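Local coordinates for protein Cow rumen GH26 endo-mannanase (Metagenome, PDB 6UEH) that probably hydrolyses internal beta-1,4-mannosidic bonds of mannans such as galactomannan, as an endo-acting glycoside hydrolase of family 26, at residues K193-K198 / S465-I470; E186-Y191 / F455-K460; I169-Q174 / C476-D481; Y385-T390 / E428-P433. All blocks are in the same frame, centred on the assembly; numbering follows the deposited sequence.

Contact 1: K193-K198 / S465-I470; sequences KDLTGK and SDLKEI
Thr-196 and Lys-468 bring the last turn of helix 187-196 against helix 464-471, with 4.8 Å between the CA atoms of the two residues. The first helix stops here: Gly-197 turns to a positive phi (87°), where a CB would be jammed against the carbonyl O of Thr-196, and its N still bonds to Lys-193 O. No hydrogen bond spans the helices, so side-chain packing carries the contact. Leu-195 is central to it. Its CG stands anti to the backbone N (chi1 176°), and the two methyls part ways, CD2 meeting Leu-467 CD1 at 3.7 Å while CD1 lies 4.0 Å from Lys-468 CD. It crosses both partners at about a right angle. The methylenes of Lys-468 also pass the helix end, with CD 3.6 Å from Leu-195 O. An alanine in place of Leu-195 removes both methyls and would probably open a gap beside Leu-467 CD1, leaving the aliphatic part of Lys-468 freer to swing. Thr-196 divides its branches by chemistry: CG2 faces the second helix, 3.7 Å from Leu-467 O, while OG1 turns back to its own chain, bonding to Ile-192 O and accepting from Lys-198 N at 3.0 Å in an ST turn. Tyr-471 lies against Thr-196, Leu-467 continues inward to Ile-432, and Ile-470 leans on Val-435 of helix 435-441. The helices paired here, one following strand 169-174 and the other preceding strand 476-477, are thus neighbours in the layer surrounding the barrel.

Contact 2: E186-Y191 / F455-K460; sequences ELEFEY and FILDEK
Glu-188 and Leu-457 mark the closest backbone approach, with 7.0 Å between their CA atoms, where the early turns of helix 187-196 face the end of the short helix 454-457. Side chains and two waters bridge that separation. Leu-457 sets CD2 over one face of the Tyr-191 ring, 4.0 Å from the centroid and 27° off the ring normal, a CH-pi contact in which the two side chains slide past each other in opposite directions. Its other methyl, CD1, meets Leu-187 CD2 at 3.7 Å, the two leucines crossing at about a right angle. Deeper in, Glu-188 CG packs on Ile-456 CG2 at 3.6 Å. The glutamate chain bends at chi2 (83°), and beyond the bend its OE2 accepts from Gly-453 N, just ahead of the second helix. The tyrosine hydroxyl is linked to the helix end by two waters. One accepts from Tyr-191 OH at 2.6 Å and donates to Ile-456 O, while the other donates to Tyr-191 OH at 2.7 Å and to Leu-457 O at 2.8 Å. OH therefore acts as both donor and acceptor. Asp-458 then turns the chain away, its OD1 accepting from Lys-460 N in an Asx turn. Tyr-191 and Ile-456 both touch Leu-467 of helix 464-471, and Ile-456 also touches Gln-173. The contact thus joins the helix after the first barrel strand, 169-174, to the short helix that precedes helix 464-471.

Contact 3: I169-Q174 / C476-D481; sequences IISGQQ and CITLED
Ile-477 O is gripped twice by one residue, accepting from Ser-171 N at 2.9 Å and from Ser-171 OG at 2.7 Å. The N-H comes in nearly along the C=O axis (160° at the oxygen), the hydroxyl at a more bent 135°. With OG between the backbone N and the carbonyl carbon (chi1 55°), the hydroxyl meets the same acceptor as the N-H. The same OG accepts from Ala-201 N, so the hydroxyl ties strand 476-477 to the chain entering strand 202-206. An alanine in place of Ser-171 would probably leave Ala-201 N without this acceptor and Ile-477 O with one of its two bonds. One step earlier Ile-477 N donates to Ile-169 O at 2.8 Å, completing the parallel pairing, and Cys-476 CA adds a CA-H...O contact to Ile-169 O at 3.2 Å. Ile-170 and Ile-477 lie side by side, pointing the same way, CG1 of the first 4.1 Å from CD1 of the second, both touching Val-164 of helix 152-164. Towards the other face of the sheet Cys-476 SG rests 3.8 Å from Ser-171 CB. Past the strand, Asp-481 OD2 takes Thr-478 N at 2.9 Å, from above its carboxylate plane. First and last strands of the TIM barrel meet here, and with so few residues in the final strand, the serine's extra bond adds a third direct link to the two backbone bonds that close the ring.

Contact 4: Y385-T390 / E428-P433; sequences YDKYNT and ENDSIP
Asp-430 and Thr-390 reach toward each other tip to tip: Asp-430 OD2 accepts from Thr-390 OG1 at 2.8 Å and from Thr-390 N at 3.1 Å, both from the same face of the carboxylate plane. The other oxygen, OD1, takes Ser-431 N and forms a salt bridge with Lys-387 NZ at 3.3 Å. CG of Lys-387 is anti to its backbone N, but the chain bends at chi3 (63°) and again at chi4 (60°), curling the ammonium round toward Ser-431 O. There NZ meets Ser-431 O at 2.7 Å, in the carbonyl plane on a lone pair, and Asn-389 OD1 at 2.9 Å, from above the amide carbonyl plane. Three oxygens thus surround this buried charge. The strands concerned, 382-387 and 423-429, are joined through helix 408-417 as a beta-alpha-beta unit of the TIM barrel, and Lys-387 N donates to Glu-428 O in their parallel pairing. At the C-terminal strand ends, where clan relatives carry their active site, Glu-428 extends beyond CG and OE1 receives Tyr-388 OH at 2.8 Å on its anti side. The Tyr-388 ring stands nearly perpendicular to that carboxylate (87°), OE1 lying at its edge and Asn-429 CA over one face, offset toward the rim. Asp-386 OD2 approaches Glu-428 OE2 to 3.3 Å, while Asp-386 OD1 accepts from Asn-362 ND2. Arg-309 bridges the two carboxylates, NH1 to Asp-386 OD2 and NH2 to Glu-428 OE2. An acetate, probably from the crystallisation liquor, lies about 3 Å from the Glu-428 side chain.

All four contacts lie within the family 26 catalytic barrel. Their first segments follow the chain order 3, 2, 1, 4 and their second segments 4, 2, 1, 3, so contact 3 encloses the others while contacts 1 and 2 cross. Contacts 1 and 2 share helix 187-196, and their centres are about 11 Å apart, as are those of contacts 1 and 3. Contacts 3 and 4 belong to the same parallel sheet, centres about 16 Å apart, without touching. Phe-455 packs on Asp-430 and Tyr-388, joining contact 2 to contact 4. Contacts 1 to 3 fit the C-terminal part of the chain to the first barrel strand and the helix after it, while contact 4 joins two other strands.

Contact 1: K193-K198 / S465-I470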
# COMPACT_ATOMS: atom_id res chain seq x y z
N LYS A 193 -19.80 -15.93 -1.01
CA LYS A 193 -20.51 -16.62 -2.08
C LYS A 193 -22.03 -16.49 -1.96
O LYS A 193 -22.70 -16.14 -2.93
CB LYS A 193 -20.13 -18.10 -2.11
CG LYS A 193 -20.78 -18.90 -3.23
CD LYS A 193 -20.42 -18.34 -4.60
CE LYS A 193 -20.74 -19.32 -5.72
NZ LYS A 193 -22.16 -19.76 -5.70
N ASP A 194 -22.57 -16.76 -0.78
CA ASP A 194 -24.01 -16.72 -0.57
C ASP A 194 -24.56 -15.30 -0.70
O ASP A 194 -25.71 -15.10 -1.08
CB ASP A 194 -24.38 -17.30 0.79
CG ASP A 194 -24.06 -18.78 0.91
OD1 ASP A 194 -24.01 -19.47 -0.13
OD2 ASP A 194 -23.85 -19.26 2.04
N LEU A 195 -23.72 -14.33 -0.37
CA LEU A 195 -24.12 -12.93 -0.41
C LEU A 195 -24.06 -12.35 -1.82
O LEU A 195 -25.03 -11.75 -2.29
CB LEU A 195 -23.24 -12.10 0.53
CG LEU A 195 -23.49 -10.59 0.53
CD1 LEU A 195 -24.90 -10.26 1.01
CD2 LEU A 195 -22.44 -9.87 1.37
N THR A 196 -22.92 -12.54 -2.48
CA THR A 196 -22.63 -11.88 -3.74
C THR A 196 -22.85 -12.77 -4.96
O THR A 196 -23.01 -12.27 -6.08
CB THR A 196 -21.18 -11.38 -3.78
OG1 THR A 196 -20.29 -12.49 -3.79
CG2 THR A 196 -20.89 -10.49 -2.58
N GLY A 197 -22.82 -14.08 -4.76
CA GLY A 197 -22.90 -15.03 -5.86
C GLY A 197 -21.53 -15.33 -6.43
O GLY A 197 -21.40 -16.11 -7.37
N LYS A 198 -20.51 -14.70 -5.85
CA LYS A 198 -19.13 -14.86 -6.32
C LYS A 198 -18.21 -15.38 -5.22
O LYS A 198 -18.49 -15.21 -4.04
CB LYS A 198 -18.58 -13.53 -6.85
CG LYS A 198 -19.50 -12.77 -7.79
CD LYS A 198 -19.57 -13.43 -9.15
CE LYS A 198 -20.39 -12.58 -10.12
NZ LYS A 198 -20.49 -13.22 -11.46
N SER A 465 -24.39 -4.27 0.87
CA SER A 465 -24.71 -3.62 -0.40
C SER A 465 -23.43 -3.28 -1.17
O SER A 465 -23.39 -3.41 -2.39
CB SER A 465 -25.56 -2.36 -0.18
OG SER A 465 -24.87 -1.40 0.60
N ASP A 466 -22.40 -2.85 -0.45
CA ASP A 466 -21.12 -2.53 -1.07
C ASP A 466 -20.40 -3.79 -1.54
O ASP A 466 -19.78 -3.80 -2.61
CB ASP A 466 -20.22 -1.75 -0.11
CG ASP A 466 -20.74 -0.36 0.17
OD1 ASP A 466 -21.22 0.29 -0.78
OD2 ASP A 466 -20.67 0.08 1.33
N LEU A 467 -20.47 -4.85 -0.74
CA LEU A 467 -19.86 -6.12 -1.10
C LEU A 467 -20.45 -6.65 -2.40
O LEU A 467 -19.72 -7.03 -3.32
CB LEU A 467 -20.04 -7.15 0.02
CG LEU A 467 -19.07 -7.03 1.19
CD1 LEU A 467 -19.46 -7.96 2.33
CD2 LEU A 467 -17.65 -7.32 0.72
N LYS A 468 -21.77 -6.65 -2.48
CA LYS A 468 -22.46 -7.13 -3.68
C LYS A 468 -22.12 -6.26 -4.88
O LYS A 468 -21.94 -6.77 -5.99
CB LYS A 468 -23.97 -7.17 -3.45
CG LYS A 468 -24.41 -8.18 -2.41
CD LYS A 468 -25.92 -8.29 -2.33
CE LYS A 468 -26.55 -6.98 -1.90
NZ LYS A 468 -28.03 -7.09 -1.76
N GLU A 469 -22.04 -4.96 -4.67
CA GLU A 469 -21.78 -4.03 -5.76
C GLU A 469 -20.39 -4.24 -6.37
O GLU A 469 -20.25 -4.30 -7.59
CB GLU A 469 -21.93 -2.58 -5.31
CG GLU A 469 -21.77 -1.59 -6.45
CD GLU A 469 -22.22 -0.19 -6.08
OE1 GLU A 469 -22.56 0.05 -4.90
OE2 GLU A 469 -22.23 0.68 -6.98
N ILE A 470 -19.36 -4.36 -5.53
CA ILE A 470 -18.02 -4.49 -6.08
C ILE A 470 -17.78 -5.91 -6.60
O ILE A 470 -17.16 -6.08 -7.64
CB ILE A 470 -16.92 -4.11 -5.05
CG1 ILE A 470 -15.54 -4.12 -5.71
CG2 ILE A 470 -16.95 -5.02 -3.82
CD1 ILE A 470 -14.47 -3.39 -4.93

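Contact 2: E186-Y191 / F455-K460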
# COMPACT_ATOMS: atom_id res chain seq x y z
N GLU A 186 -13.84 -22.48 5.59
CA GLU A 186 -14.57 -21.99 4.43
C GLU A 186 -15.64 -20.96 4.79
O GLU A 186 -16.25 -20.37 3.90
CB GLU A 186 -15.22 -23.16 3.68
CG GLU A 186 -14.25 -24.28 3.34
CD GLU A 186 -13.03 -23.77 2.58
OE1 GLU A 186 -11.91 -24.22 2.89
OE2 GLU A 186 -13.20 -22.93 1.67
N LEU A 187 -15.85 -20.75 6.09
CA LEU A 187 -16.92 -19.87 6.58
C LEU A 187 -16.93 -18.50 5.90
O LEU A 187 -17.94 -18.12 5.31
CB LEU A 187 -16.78 -19.69 8.10
CG LEU A 187 -17.97 -19.09 8.87
CD1 LEU A 187 -17.96 -19.59 10.30
CD2 LEU A 187 -17.96 -17.57 8.85
N GLU A 188 -15.82 -17.78 5.98
CA GLU A 188 -15.72 -16.45 5.37
C GLU A 188 -16.00 -16.49 3.88
O GLU A 188 -16.62 -15.58 3.32
CB GLU A 188 -14.33 -15.86 5.61
CG GLU A 188 -14.14 -15.19 6.97
CD GLU A 188 -13.80 -16.18 8.07
OE1 GLU A 188 -13.82 -17.40 7.82
OE2 GLU A 188 -13.51 -15.73 9.20
N PHE A 189 -15.56 -17.56 3.23
CA PHE A 189 -15.69 -17.67 1.78
C PHE A 189 -17.12 -18.00 1.37
O PHE A 189 -17.63 -17.46 0.38
CB PHE A 189 -14.70 -18.72 1.26
CG PHE A 189 -13.28 -18.41 1.61
CD1 PHE A 189 -12.75 -18.81 2.83
CD2 PHE A 189 -12.48 -17.67 0.76
CE1 PHE A 189 -11.45 -18.51 3.17
CE2 PHE A 189 -11.17 -17.36 1.09
CZ PHE A 189 -10.66 -17.78 2.30
N GLU A 190 -17.77 -18.88 2.12
CA GLU A 190 -19.16 -19.21 1.85
C GLU A 190 -20.07 -18.01 2.14
O GLU A 190 -21.12 -17.86 1.52
CB GLU A 190 -19.61 -20.42 2.67
CG GLU A 190 -18.89 -21.71 2.29
CD GLU A 190 -19.03 -22.04 0.82
OE1 GLU A 190 -20.18 -22.23 0.36
OE2 GLU A 190 -18.00 -22.10 0.12
N TYR A 191 -19.65 -17.16 3.07
CA TYR A 191 -20.38 -15.93 3.36
C TYR A 191 -20.40 -15.03 2.13
O TYR A 191 -21.45 -14.52 1.73
CB TYR A 191 -19.76 -15.18 4.54
CG TYR A 191 -20.33 -13.79 4.75
CD1 TYR A 191 -21.57 -13.61 5.35
CD2 TYR A 191 -19.62 -12.66 4.35
CE1 TYR A 191 -22.10 -12.34 5.54
CE2 TYR A 191 -20.14 -11.39 4.54
CZ TYR A 191 -21.38 -11.23 5.13
OH TYR A 191 -21.89 -9.97 5.32
N PHE A 455 -13.79 -8.48 9.94
CA PHE A 455 -13.40 -7.53 8.91
C PHE A 455 -14.12 -7.78 7.59
O PHE A 455 -14.23 -6.88 6.75
CB PHE A 455 -11.88 -7.55 8.72
CG PHE A 455 -11.13 -7.09 9.93
CD1 PHE A 455 -11.02 -5.74 10.23
CD2 PHE A 455 -10.54 -8.01 10.79
CE1 PHE A 455 -10.34 -5.32 11.36
CE2 PHE A 455 -9.86 -7.59 11.92
CZ PHE A 455 -9.76 -6.24 12.20
N ILE A 456 -14.65 -8.99 7.42
CA ILE A 456 -15.48 -9.30 6.26
C ILE A 456 -16.92 -9.61 6.69
O ILE A 456 -17.87 -9.29 5.98
CB ILE A 456 -14.90 -10.48 5.44
CG1 ILE A 456 -15.78 -10.79 4.23
CG2 ILE A 456 -14.74 -11.72 6.31
CD1 ILE A 456 -15.91 -9.63 3.25
N LEU A 457 -17.07 -10.20 7.88
CA LEU A 457 -18.38 -10.67 8.33
C LEU A 457 -19.23 -9.59 8.99
O LEU A 457 -20.45 -9.73 9.08
CB LEU A 457 -18.20 -11.83 9.31
CG LEU A 457 -17.45 -13.07 8.81
CD1 LEU A 457 -17.31 -14.08 9.94
CD2 LEU A 457 -18.16 -13.69 7.62
N ASP A 458 -18.60 -8.51 9.46
CA ASP A 458 -19.32 -7.44 10.15
C ASP A 458 -19.54 -6.26 9.22
O ASP A 458 -18.60 -5.74 8.62
CB ASP A 458 -18.55 -7.01 11.40
CG ASP A 458 -19.41 -6.22 12.38
OD1 ASP A 458 -20.25 -5.40 11.94
OD2 ASP A 458 -19.23 -6.42 13.60
N GLU A 459 -20.79 -5.83 9.09
CA GLU A 459 -21.14 -4.76 8.17
C GLU A 459 -20.58 -3.40 8.58
O GLU A 459 -20.61 -2.45 7.80
CB GLU A 459 -22.66 -4.66 8.01
CG GLU A 459 -23.25 -5.78 7.17
CD GLU A 459 -24.64 -5.45 6.68
OE1 GLU A 459 -24.75 -4.74 5.65
OE2 GLU A 459 -25.62 -5.89 7.31
N LYS A 460 -20.06 -3.30 9.80
CA LYS A 460 -19.39 -2.07 10.23
C LYS A 460 -18.07 -1.91 9.48
O LYS A 460 -17.54 -0.81 9.36
CB LYS A 460 -19.14 -2.07 11.74
CG LYS A 460 -18.00 -2.97 12.18
CD LYS A 460 -17.80 -2.91 13.69
CE LYS A 460 -16.70 -3.86 14.13
NZ LYS A 460 -16.56 -3.89 15.61
O HOH W 1 -20.27 -8.05 5.92
O HOH W 2 -22.92 -9.65 7.76

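Contact 3: I169-Q174 / C476-D481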
# COMPACT_ATOMS: atom_id res chain seq x y z
N ILE A 169 -9.50 -4.68 -10.51
CA ILE A 169 -9.00 -5.02 -9.19
C ILE A 169 -9.42 -6.46 -8.88
O ILE A 169 -10.55 -6.87 -9.18
CB ILE A 169 -9.49 -4.04 -8.09
CG1 ILE A 169 -8.74 -4.29 -6.78
CG2 ILE A 169 -11.00 -4.13 -7.89
CD1 ILE A 169 -8.96 -3.23 -5.72
N ILE A 170 -8.51 -7.24 -8.32
CA ILE A 170 -8.78 -8.65 -8.06
C ILE A 170 -9.31 -8.85 -6.65
O ILE A 170 -8.75 -8.34 -5.69
CB ILE A 170 -7.50 -9.49 -8.26
CG1 ILE A 170 -6.92 -9.23 -9.65
CG2 ILE A 170 -7.79 -10.98 -8.06
CD1 ILE A 170 -5.59 -9.91 -9.90
N SER A 171 -10.41 -9.59 -6.52
CA SER A 171 -10.98 -9.84 -5.20
C SER A 171 -10.11 -10.81 -4.39
O SER A 171 -9.47 -11.70 -4.95
CB SER A 171 -12.41 -10.38 -5.31
OG SER A 171 -12.45 -11.54 -6.13
N GLY A 172 -10.10 -10.63 -3.08
CA GLY A 172 -9.32 -11.49 -2.21
C GLY A 172 -9.90 -11.60 -0.82
O GLY A 172 -10.72 -10.77 -0.41
N GLN A 173 -9.48 -12.62 -0.08
CA GLN A 173 -9.97 -12.84 1.28
C GLN A 173 -9.00 -13.71 2.07
O GLN A 173 -8.58 -14.76 1.60
CB GLN A 173 -11.35 -13.50 1.25
CG GLN A 173 -11.91 -13.81 2.64
CD GLN A 173 -12.12 -12.56 3.47
OE1 GLN A 173 -12.69 -11.57 3.00
NE2 GLN A 173 -11.65 -12.58 4.71
N GLN A 174 -8.67 -13.26 3.28
CA GLN A 174 -7.82 -14.05 4.17
C GLN A 174 -8.65 -15.09 4.90
O GLN A 174 -9.73 -14.78 5.41
CB GLN A 174 -7.11 -13.14 5.18
CG GLN A 174 -6.11 -13.86 6.07
CD GLN A 174 -4.79 -14.12 5.36
OE1 GLN A 174 -4.46 -13.46 4.37
NE2 GLN A 174 -4.03 -15.09 5.86
N CYS A 476 -14.18 -5.72 -11.09
CA CYS A 476 -13.63 -6.65 -10.11
C CYS A 476 -13.51 -8.07 -10.64
O CYS A 476 -14.47 -8.65 -11.14
CB CYS A 476 -14.49 -6.64 -8.84
SG CYS A 476 -13.96 -7.79 -7.54
N ILE A 477 -12.31 -8.63 -10.52
CA ILE A 477 -12.06 -10.01 -10.92
C ILE A 477 -12.35 -10.97 -9.77
O ILE A 477 -11.82 -10.82 -8.67
CB ILE A 477 -10.60 -10.20 -11.39
CG1 ILE A 477 -10.39 -9.46 -12.71
CG2 ILE A 477 -10.26 -11.67 -11.54
CD1 ILE A 477 -8.96 -9.44 -13.18
N THR A 478 -13.22 -11.94 -10.03
CA THR A 478 -13.57 -12.94 -9.03
C THR A 478 -13.04 -14.30 -9.49
O THR A 478 -12.40 -14.40 -10.54
CB THR A 478 -15.09 -13.01 -8.79
OG1 THR A 478 -15.75 -13.51 -9.96
CG2 THR A 478 -15.64 -11.62 -8.46
N LEU A 479 -13.31 -15.35 -8.70
CA LEU A 479 -12.74 -16.67 -8.96
C LEU A 479 -13.05 -17.19 -10.37
O LEU A 479 -12.17 -17.73 -11.05
CB LEU A 479 -13.25 -17.68 -7.92
CG LEU A 479 -12.66 -19.09 -8.00
CD1 LEU A 479 -11.14 -19.02 -7.96
CD2 LEU A 479 -13.19 -19.98 -6.89
N GLU A 480 -14.29 -17.00 -10.80
CA GLU A 480 -14.74 -17.48 -12.11
C GLU A 480 -14.02 -16.81 -13.28
O GLU A 480 -13.95 -17.37 -14.37
CB GLU A 480 -16.25 -17.27 -12.25
CG GLU A 480 -16.67 -15.81 -12.17
CD GLU A 480 -18.16 -15.60 -12.39
OE1 GLU A 480 -18.90 -16.60 -12.41
OE2 GLU A 480 -18.58 -14.43 -12.53
N ASP A 481 -13.49 -15.61 -13.05
CA ASP A 481 -12.87 -14.82 -14.12
C ASP A 481 -11.44 -15.27 -14.43
O ASP A 481 -10.89 -14.91 -15.47
CB ASP A 481 -12.86 -13.33 -13.75
CG ASP A 481 -14.25 -12.77 -13.51
OD1 ASP A 481 -15.20 -13.22 -14.18
OD2 ASP A 481 -14.38 -11.87 -12.65

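Contact 4: Y385-T390 / E428-P433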
# COMPACT_ATOMS: atom_id res chain seq x y z
N TYR A 385 -0.01 -2.81 0.53
CA TYR A 385 -0.39 -1.82 1.53
C TYR A 385 -1.52 -2.38 2.39
O TYR A 385 -2.53 -2.86 1.86
CB TYR A 385 -0.82 -0.49 0.89
CG TYR A 385 -1.08 0.58 1.92
CD1 TYR A 385 -0.03 1.21 2.58
CD2 TYR A 385 -2.38 0.96 2.25
CE1 TYR A 385 -0.26 2.18 3.53
CE2 TYR A 385 -2.62 1.93 3.21
CZ TYR A 385 -1.55 2.53 3.85
OH TYR A 385 -1.77 3.50 4.80
N ASP A 386 -1.33 -2.34 3.70
CA ASP A 386 -2.35 -2.83 4.62
C ASP A 386 -3.17 -1.66 5.15
O ASP A 386 -2.70 -0.88 5.99
CB ASP A 386 -1.71 -3.62 5.76
CG ASP A 386 -1.13 -4.94 5.28
OD1 ASP A 386 -1.03 -5.15 4.05
OD2 ASP A 386 -0.79 -5.78 6.13
N LYS A 387 -4.39 -1.53 4.64
CA LYS A 387 -5.22 -0.35 4.87
C LYS A 387 -6.30 -0.59 5.91
O LYS A 387 -7.36 -1.14 5.61
CB LYS A 387 -5.86 0.10 3.56
CG LYS A 387 -6.74 1.34 3.70
CD LYS A 387 -7.76 1.43 2.58
CE LYS A 387 -8.72 0.25 2.63
NZ LYS A 387 -9.47 0.20 3.92
N TYR A 388 -6.04 -0.15 7.14
CA TYR A 388 -7.04 -0.20 8.19
C TYR A 388 -7.42 1.21 8.59
O TYR A 388 -6.75 1.84 9.40
CB TYR A 388 -6.52 -0.99 9.39
CG TYR A 388 -6.35 -2.47 9.11
CD1 TYR A 388 -7.41 -3.35 9.29
CD2 TYR A 388 -5.14 -2.99 8.67
CE1 TYR A 388 -7.28 -4.70 9.04
CE2 TYR A 388 -5.00 -4.35 8.41
CZ TYR A 388 -6.07 -5.20 8.60
OH TYR A 388 -5.94 -6.54 8.35
N ASN A 389 -8.50 1.72 7.99
CA ASN A 389 -8.88 3.11 8.19
C ASN A 389 -10.31 3.31 8.68
O ASN A 389 -10.91 4.35 8.42
CB ASN A 389 -8.68 3.89 6.88
CG ASN A 389 -9.42 3.28 5.70
OD1 ASN A 389 -10.12 2.28 5.84
ND2 ASN A 389 -9.27 3.89 4.53
N THR A 390 -10.85 2.33 9.40
CA THR A 390 -12.18 2.49 9.97
C THR A 390 -12.12 3.03 11.39
O THR A 390 -13.10 3.55 11.91
CB THR A 390 -12.97 1.16 10.00
OG1 THR A 390 -12.22 0.18 10.73
CG2 THR A 390 -13.21 0.66 8.58
N GLU A 428 -3.86 -6.13 2.81
CA GLU A 428 -4.83 -6.30 3.89
C GLU A 428 -5.69 -5.06 4.00
O GLU A 428 -5.25 -3.95 3.67
CB GLU A 428 -4.14 -6.54 5.24
CG GLU A 428 -3.30 -7.80 5.35
CD GLU A 428 -2.78 -8.02 6.75
OE1 GLU A 428 -3.33 -7.41 7.69
OE2 GLU A 428 -1.81 -8.79 6.92
N ASN A 429 -6.92 -5.23 4.48
CA ASN A 429 -7.77 -4.09 4.80
C ASN A 429 -8.90 -4.45 5.74
O ASN A 429 -9.21 -5.63 5.94
CB ASN A 429 -8.34 -3.46 3.52
CG ASN A 429 -8.94 -4.49 2.57
OD1 ASN A 429 -8.33 -4.85 1.56
ND2 ASN A 429 -10.14 -4.95 2.88
N ASP A 430 -9.51 -3.44 6.36
CA ASP A 430 -10.81 -3.64 6.97
C ASP A 430 -11.82 -3.41 5.86
O ASP A 430 -12.21 -4.36 5.18
CB ASP A 430 -11.04 -2.73 8.19
CG ASP A 430 -10.43 -1.35 8.04
OD1 ASP A 430 -10.21 -0.89 6.90
OD2 ASP A 430 -10.16 -0.71 9.09
N SER A 431 -12.21 -2.16 5.66
CA SER A 431 -13.14 -1.83 4.59
C SER A 431 -12.50 -1.98 3.21
O SER A 431 -11.38 -1.53 2.98
CB SER A 431 -13.68 -0.40 4.75
OG SER A 431 -14.52 -0.29 5.88
N ILE A 432 -13.22 -2.62 2.29
CA ILE A 432 -12.87 -2.55 0.88
C ILE A 432 -13.34 -1.20 0.36
O ILE A 432 -14.48 -0.81 0.61
CB ILE A 432 -13.53 -3.67 0.06
CG1 ILE A 432 -13.21 -5.04 0.65
CG2 ILE A 432 -13.11 -3.59 -1.41
CD1 ILE A 432 -14.09 -6.15 0.12
N PRO A 433 -12.46 -0.47 -0.36
CA PRO A 433 -12.87 0.82 -0.92
C PRO A 433 -14.10 0.70 -1.82
O PRO A 433 -14.34 -0.38 -2.38
CB PRO A 433 -11.65 1.26 -1.72
CG PRO A 433 -10.50 0.57 -1.07
CD PRO A 433 -11.04 -0.76 -0.61